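Local structure of citrate synthase (Metallosphaera sedula, 6ABX) at residues Tyr29-Phe43 with Arg167-His179. The protein probably catalyses the condensation of oxaloacetate with acetyl-CoA and water to give citrate and CoA, a step of the tricarboxylic acid cycle. Residues are numbered along the deposited sequence; the frame is centred on the assembly and turned at random.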
loop_
_atom_site.group_PDB
_atom_site.type_symbol
_atom_site.label_atom_id
_atom_site.label_comp_id
_atom_site.label_asym_id
_atom_site.label_seq_id
_atom_site.Cartn_x
_atom_site.Cartn_y
_atom_site.Cartn_z
ATOM N N TYR A 29 10.546 -18.693 13.809
ATOM C CA TYR A 29 10.329 -18.679 12.379
ATOM C C TYR A 29 10.177 -20.133 11.923
ATOM O O TYR A 29 11.114 -20.920 12.063
ATOM C CB TYR A 29 11.521 -18.082 11.626
ATOM C CG TYR A 29 11.767 -16.588 11.724
ATOM C CD1 TYR A 29 10.858 -15.687 12.248
ATOM C CD2 TYR A 29 12.969 -16.093 11.252
ATOM C CE1 TYR A 29 11.119 -14.322 12.316
ATOM C CE2 TYR A 29 13.252 -14.736 11.326
ATOM C CZ TYR A 29 12.351 -13.849 11.864
ATOM O OH TYR A 29 12.659 -12.495 11.891
ATOM N N ARG A 30 8.999 -20.492 11.432
ATOM C CA ARG A 30 8.691 -21.870 10.983
ATOM C C ARG A 30 9.100 -22.886 12.038
ATOM O O ARG A 30 9.584 -23.987 11.683
ATOM C CB ARG A 30 9.379 -22.147 9.660
ATOM C CG ARG A 30 8.931 -21.175 8.580
ATOM C CD ARG A 30 7.975 -21.824 7.624
ATOM N NE ARG A 30 7.619 -21.043 6.434
ATOM C CZ ARG A 30 6.385 -20.929 6.000
ATOM N NH1 ARG A 30 5.430 -21.602 6.640
ATOM N NH2 ARG A 30 6.126 -20.157 4.942
ATOM N N GLY A 31 8.873 -22.524 13.291
ATOM C CA GLY A 31 9.095 -23.385 14.444
ATOM C C GLY A 31 10.484 -23.352 15.035
ATOM O O GLY A 31 10.723 -23.937 16.091
ATOM N N TYR A 32 11.431 -22.698 14.360
ATOM C CA TYR A 32 12.828 -22.552 14.854
ATOM C C TYR A 32 12.975 -21.270 15.692
ATOM O O TYR A 32 12.548 -20.211 15.291
ATOM C CB TYR A 32 13.810 -22.525 13.684
ATOM C CG TYR A 32 13.839 -23.830 12.922
ATOM C CD1 TYR A 32 14.574 -24.891 13.407
ATOM C CD2 TYR A 32 13.057 -24.043 11.805
ATOM C CE1 TYR A 32 14.591 -26.096 12.720
ATOM C CE2 TYR A 32 13.038 -25.252 11.129
ATOM C CZ TYR A 32 13.825 -26.288 11.595
ATOM O OH TYR A 32 13.845 -27.508 10.937
ATOM N N SER A 33 13.617 -21.422 16.846
ATOM C CA SER A 33 13.837 -20.291 17.755
ATOM C C SER A 33 14.718 -19.236 17.075
ATOM O O SER A 33 15.753 -19.558 16.496
ATOM C CB SER A 33 14.503 -20.778 19.000
ATOM O OG SER A 33 14.971 -19.704 19.757
ATOM N N ILE A 34 14.353 -17.950 17.234
ATOM C CA ILE A 34 15.173 -16.886 16.671
ATOM C C ILE A 34 16.581 -16.914 17.276
ATOM O O ILE A 34 17.535 -16.557 16.606
ATOM C CB ILE A 34 14.497 -15.520 16.850
ATOM C CG1 ILE A 34 15.141 -14.449 15.946
ATOM C CG2 ILE A 34 14.503 -15.130 18.312
ATOM C CD1 ILE A 34 14.998 -14.709 14.453
ATOM N N PHE A 35 16.716 -17.343 18.543
ATOM C CA PHE A 35 18.014 -17.475 19.171
ATOM C C PHE A 35 18.931 -18.456 18.404
ATOM O O PHE A 35 20.121 -18.147 18.158
ATOM C CB PHE A 35 17.883 -17.813 20.660
ATOM C CG PHE A 35 17.209 -16.753 21.503
ATOM C CD1 PHE A 35 17.911 -15.669 21.985
ATOM C CD2 PHE A 35 15.850 -16.817 21.762
ATOM C CE1 PHE A 35 17.271 -14.688 22.739
ATOM C CE2 PHE A 35 15.213 -15.843 22.528
ATOM C CZ PHE A 35 15.934 -14.786 23.032
ATOM N N ASP A 36 18.406 -19.638 18.038
ATOM C CA ASP A 36 19.147 -20.615 17.299
ATOM C C ASP A 36 19.466 -20.129 15.882
ATOM O O ASP A 36 20.577 -20.301 15.400
ATOM C CB ASP A 36 18.371 -21.943 17.220
ATOM C CG ASP A 36 18.260 -22.685 18.542
ATOM O OD1 ASP A 36 19.043 -22.365 19.430
ATOM O OD2 ASP A 36 17.341 -23.544 18.668
ATOM N N LEU A 37 18.520 -19.453 15.213
ATOM C CA LEU A 37 18.823 -18.972 13.869
ATOM C C LEU A 37 19.912 -17.901 13.953
ATOM O O LEU A 37 20.812 -17.853 13.144
ATOM C CB LEU A 37 17.552 -18.431 13.211
ATOM C CG LEU A 37 16.458 -19.466 13.035
ATOM C CD1 LEU A 37 15.200 -18.863 12.475
ATOM C CD2 LEU A 37 16.958 -20.585 12.151
ATOM N N ALA A 38 19.847 -17.018 14.958
ATOM C CA ALA A 38 20.892 -16.025 15.111
ATOM C C ALA A 38 22.253 -16.637 15.441
ATOM O O ALA A 38 23.281 -16.168 14.995
ATOM C CB ALA A 38 20.461 -15.056 16.180
ATOM N N SER A 39 22.271 -17.692 16.246
ATOM C CA SER A 39 23.478 -18.384 16.582
ATOM C C SER A 39 24.117 -19.076 15.386
ATOM O O SER A 39 25.361 -19.107 15.277
ATOM C CB SER A 39 23.259 -19.391 17.673
ATOM O OG SER A 39 22.842 -18.746 18.872
ATOM N N PHE A 40 23.295 -19.770 14.598
ATOM C CA PHE A 40 23.834 -20.756 13.690
ATOM C C PHE A 40 23.493 -20.523 12.220
ATOM O O PHE A 40 24.158 -21.125 11.333
ATOM C CB PHE A 40 23.340 -22.135 14.088
ATOM C CG PHE A 40 23.606 -22.507 15.520
ATOM C CD1 PHE A 40 24.885 -22.501 16.051
ATOM C CD2 PHE A 40 22.561 -22.831 16.344
ATOM C CE1 PHE A 40 25.088 -22.779 17.398
ATOM C CE2 PHE A 40 22.770 -23.195 17.657
ATOM C CZ PHE A 40 24.036 -23.164 18.181
ATOM N N SER A 41 22.483 -19.691 11.917
ATOM C CA SER A 41 21.998 -19.603 10.539
ATOM C C SER A 41 22.563 -18.360 9.826
ATOM O O SER A 41 23.578 -17.721 10.297
ATOM C CB SER A 41 20.473 -19.645 10.556
ATOM O OG SER A 41 19.959 -19.753 9.219
ATOM N N ASN A 42 22.031 -18.042 8.628
ATOM C CA ASN A 42 22.512 -16.932 7.872
ATOM C C ASN A 42 21.340 -16.361 7.057
ATOM O O ASN A 42 20.281 -17.020 6.975
ATOM C CB ASN A 42 23.719 -17.281 7.004
ATOM C CG ASN A 42 23.411 -18.477 6.134
ATOM O OD1 ASN A 42 22.640 -18.361 5.195
ATOM N ND2 ASN A 42 23.983 -19.622 6.483
ATOM N N PHE A 43 21.519 -15.152 6.522
ATOM C CA PHE A 43 20.456 -14.452 5.779
ATOM C C PHE A 43 19.789 -15.369 4.733
ATOM O O PHE A 43 18.558 -15.589 4.763
ATOM C CB PHE A 43 20.973 -13.201 5.097
ATOM C CG PHE A 43 19.926 -12.419 4.362
ATOM C CD1 PHE A 43 19.495 -12.765 3.099
ATOM C CD2 PHE A 43 19.411 -11.279 4.950
ATOM C CE1 PHE A 43 18.579 -11.977 2.418
ATOM C CE2 PHE A 43 18.483 -10.511 4.283
ATOM C CZ PHE A 43 18.080 -10.853 3.027
ATOM N N ARG A 167 28.962 -10.761 9.817
ATOM C CA ARG A 167 28.141 -11.569 10.662
ATOM C C ARG A 167 27.121 -10.728 11.433
ATOM O O ARG A 167 25.942 -11.108 11.562
ATOM C CB ARG A 167 29.011 -12.309 11.680
ATOM C CG ARG A 167 28.225 -13.249 12.566
ATOM C CD ARG A 167 27.838 -14.459 11.762
ATOM N NE ARG A 167 27.190 -15.471 12.575
ATOM C CZ ARG A 167 27.834 -16.428 13.245
ATOM N NH1 ARG A 167 29.159 -16.416 13.343
ATOM N NH2 ARG A 167 27.136 -17.416 13.786
ATOM N N VAL A 168 27.558 -9.590 11.973
ATOM C CA VAL A 168 26.656 -8.691 12.731
ATOM C C VAL A 168 25.534 -8.180 11.827
ATOM O O VAL A 168 24.367 -8.209 12.222
ATOM C CB VAL A 168 27.411 -7.539 13.431
ATOM C CG1 VAL A 168 26.414 -6.663 14.157
ATOM C CG2 VAL A 168 28.453 -8.090 14.411
ATOM N N LEU A 169 25.861 -7.793 10.599
ATOM C CA LEU A 169 24.806 -7.328 9.667
ATOM C C LEU A 169 23.841 -8.482 9.362
ATOM O O LEU A 169 22.587 -8.310 9.348
ATOM C CB LEU A 169 25.379 -6.796 8.357
ATOM C CG LEU A 169 24.306 -6.351 7.371
ATOM C CD1 LEU A 169 23.388 -5.321 7.957
ATOM C CD2 LEU A 169 24.938 -5.812 6.093
ATOM N N ASP A 170 24.393 -9.686 9.124
ATOM C CA ASP A 170 23.608 -10.835 8.772
ATOM C C ASP A 170 22.574 -11.136 9.881
ATOM O O ASP A 170 21.390 -11.325 9.645
ATOM C CB ASP A 170 24.551 -12.005 8.539
ATOM C CG ASP A 170 23.944 -13.021 7.624
ATOM O OD1 ASP A 170 23.726 -12.677 6.405
ATOM O OD2 ASP A 170 23.651 -14.078 8.151
ATOM N N VAL A 171 23.017 -11.196 11.124
ATOM C CA VAL A 171 22.107 -11.404 12.233
ATOM C C VAL A 171 21.089 -10.261 12.356
ATOM O O VAL A 171 19.852 -10.544 12.498
ATOM C CB VAL A 171 22.879 -11.593 13.545
ATOM C CG1 VAL A 171 21.938 -11.618 14.759
ATOM C CG2 VAL A 171 23.728 -12.844 13.505
ATOM N N SER A 172 21.540 -8.989 12.299
ATOM C CA SER A 172 20.636 -7.909 12.386
ATOM C C SER A 172 19.527 -7.949 11.319
ATOM O O SER A 172 18.349 -7.696 11.658
ATOM C CB SER A 172 21.378 -6.590 12.348
ATOM O OG SER A 172 22.434 -6.627 13.272
ATOM N N LEU A 173 19.842 -8.348 10.069
ATOM C CA LEU A 173 18.823 -8.511 9.044
ATOM C C LEU A 173 17.916 -9.714 9.347
ATOM O O LEU A 173 16.670 -9.568 9.254
ATOM C CB LEU A 173 19.484 -8.666 7.669
ATOM C CG LEU A 173 20.247 -7.441 7.169
ATOM C CD1 LEU A 173 21.043 -7.784 5.926
ATOM C CD2 LEU A 173 19.286 -6.285 6.922
ATOM N N MET A 174 18.463 -10.867 9.812
ATOM C CA MET A 174 17.585 -12.046 10.076
ATOM C C MET A 174 16.534 -11.665 11.132
ATOM O O MET A 174 15.344 -12.039 11.066
ATOM C CB MET A 174 18.381 -13.283 10.597
ATOM C CG MET A 174 19.227 -13.941 9.545
ATOM S SD MET A 174 20.101 -15.474 10.123
ATOM C CE MET A 174 21.449 -14.742 11.009
ATOM N N LEU A 175 16.930 -10.851 12.115
ATOM C CA LEU A 175 16.084 -10.434 13.210
ATOM C C LEU A 175 14.887 -9.591 12.759
ATOM O O LEU A 175 13.928 -9.535 13.535
ATOM C CB LEU A 175 16.861 -9.629 14.245
ATOM C CG LEU A 175 17.906 -10.421 15.031
ATOM C CD1 LEU A 175 18.670 -9.534 16.005
ATOM C CD2 LEU A 175 17.266 -11.550 15.782
ATOM N N HIS A 176 14.955 -8.978 11.577
ATOM C CA HIS A 176 13.912 -8.119 11.018
ATOM C C HIS A 176 13.040 -8.791 9.943
ATOM O O HIS A 176 12.164 -8.129 9.397
ATOM C CB HIS A 176 14.533 -6.837 10.473
ATOM C CG HIS A 176 14.991 -5.897 11.538
ATOM N ND1 HIS A 176 16.232 -6.000 12.123
ATOM C CD2 HIS A 176 14.385 -4.833 12.102
ATOM C CE1 HIS A 176 16.353 -5.028 13.038
ATOM N NE2 HIS A 176 15.209 -4.334 13.085
ATOM N N MET A 177 13.243 -10.091 9.622
ATOM C CA MET A 177 12.638 -10.650 8.438
ATOM C C MET A 177 11.128 -10.818 8.619
ATOM O O MET A 177 10.419 -10.608 7.635
ATOM C CB MET A 177 13.249 -11.994 8.102
ATOM C CG MET A 177 14.600 -11.812 7.439
ATOM S SD MET A 177 15.346 -13.440 7.111
ATOM C CE MET A 177 16.826 -12.948 6.240
ATOM N N ASP A 178 10.658 -11.117 9.837
ATOM C CA ASP A 178 9.222 -11.222 10.002
ATOM C C ASP A 178 8.822 -10.972 11.453
ATOM O O ASP A 178 9.571 -11.300 12.351
ATOM C CB ASP A 178 8.641 -12.586 9.615
ATOM C CG ASP A 178 7.131 -12.504 9.392
ATOM O OD1 ASP A 178 6.720 -11.718 8.504
ATOM O OD2 ASP A 178 6.367 -13.126 10.179
ATOM N N HIS A 179 7.576 -10.487 11.631
ATOM C CA HIS A 179 7.075 -10.356 13.004
ATOM C C HIS A 179 5.554 -10.559 13.020
ATOM O O HIS A 179 4.867 -9.787 13.645
ATOM C CB HIS A 179 7.540 -9.071 13.639
ATOM C CG HIS A 179 7.721 -9.169 15.111
ATOM N ND1 HIS A 179 7.009 -8.381 16.000
ATOM C CD2 HIS A 179 8.446 -10.046 15.856
ATOM C CE1 HIS A 179 7.349 -8.712 17.245
ATOM N NE2 HIS A 179 8.268 -9.725 17.193
HETATM O O HOH W 1 24.496 -16.827 12.808
HETATM O O HOH W 2 25.049 -15.231 10.059
#
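With CG of Phe43 anti to the backbone N (chi1 -178°) and the Met177 chain extended beyond CG (chi3 176°), the thioether reaches the phenyl ring methyl first: Met177 CE sits over one face, 3.6 Å from the Phe43 ring centroid and displaced toward the CD2 rim. SD lies farther out above that face, a Met-aromatic contact, while Leu173 CB meets the ring edge. Asp170 turns its carboxylate to the backbone of the same phenylalanine. Phe43 N donates to Asp170 OD2 at 2.9 Å on the syn side, with a weak, longer branch to OD1, which is also bonded to Ser149. Met174, bent at chi3, lays SD 3.4 Å from Asn42 C and sets its methyl group against the carbonyl oxygens of both Leu37 and Ser41.

At the other end, Tyr29 OH donates to Met174 O at 2.8 Å, in the carbonyl plane, and accepts from Asp178 N at 3.2 Å. Met174 O also receives Met177 N, so the hydroxyl joins a turn already closed by its own backbone bond. A phenylalanine in place of Tyr29 would probably leave Asp178 N without this acceptor and the turn less firmly fixed. Between these ends, Ile34 CG1 packs on Leu175 CD2 at 3.6 Å and Ala38 on Val171, where the helices come close. Water 1 links Ala38 O and Ser41 O to Arg167 NH2; water 2 joins Ser41 O to Asp170 OD2.

Helix 34-40 and the 167-174 part of helix 163-174 thus pack roughly antiparallel, at 156° with axes 9.6 Å apart, within the largely helical citrate synthase fold. The turn held by Tyr29 leads through Asp178 to His179, an oxaloacetate-binding residue whose ND1 here hydrogen-bonds a citrate anion, placing the contact beside the active site.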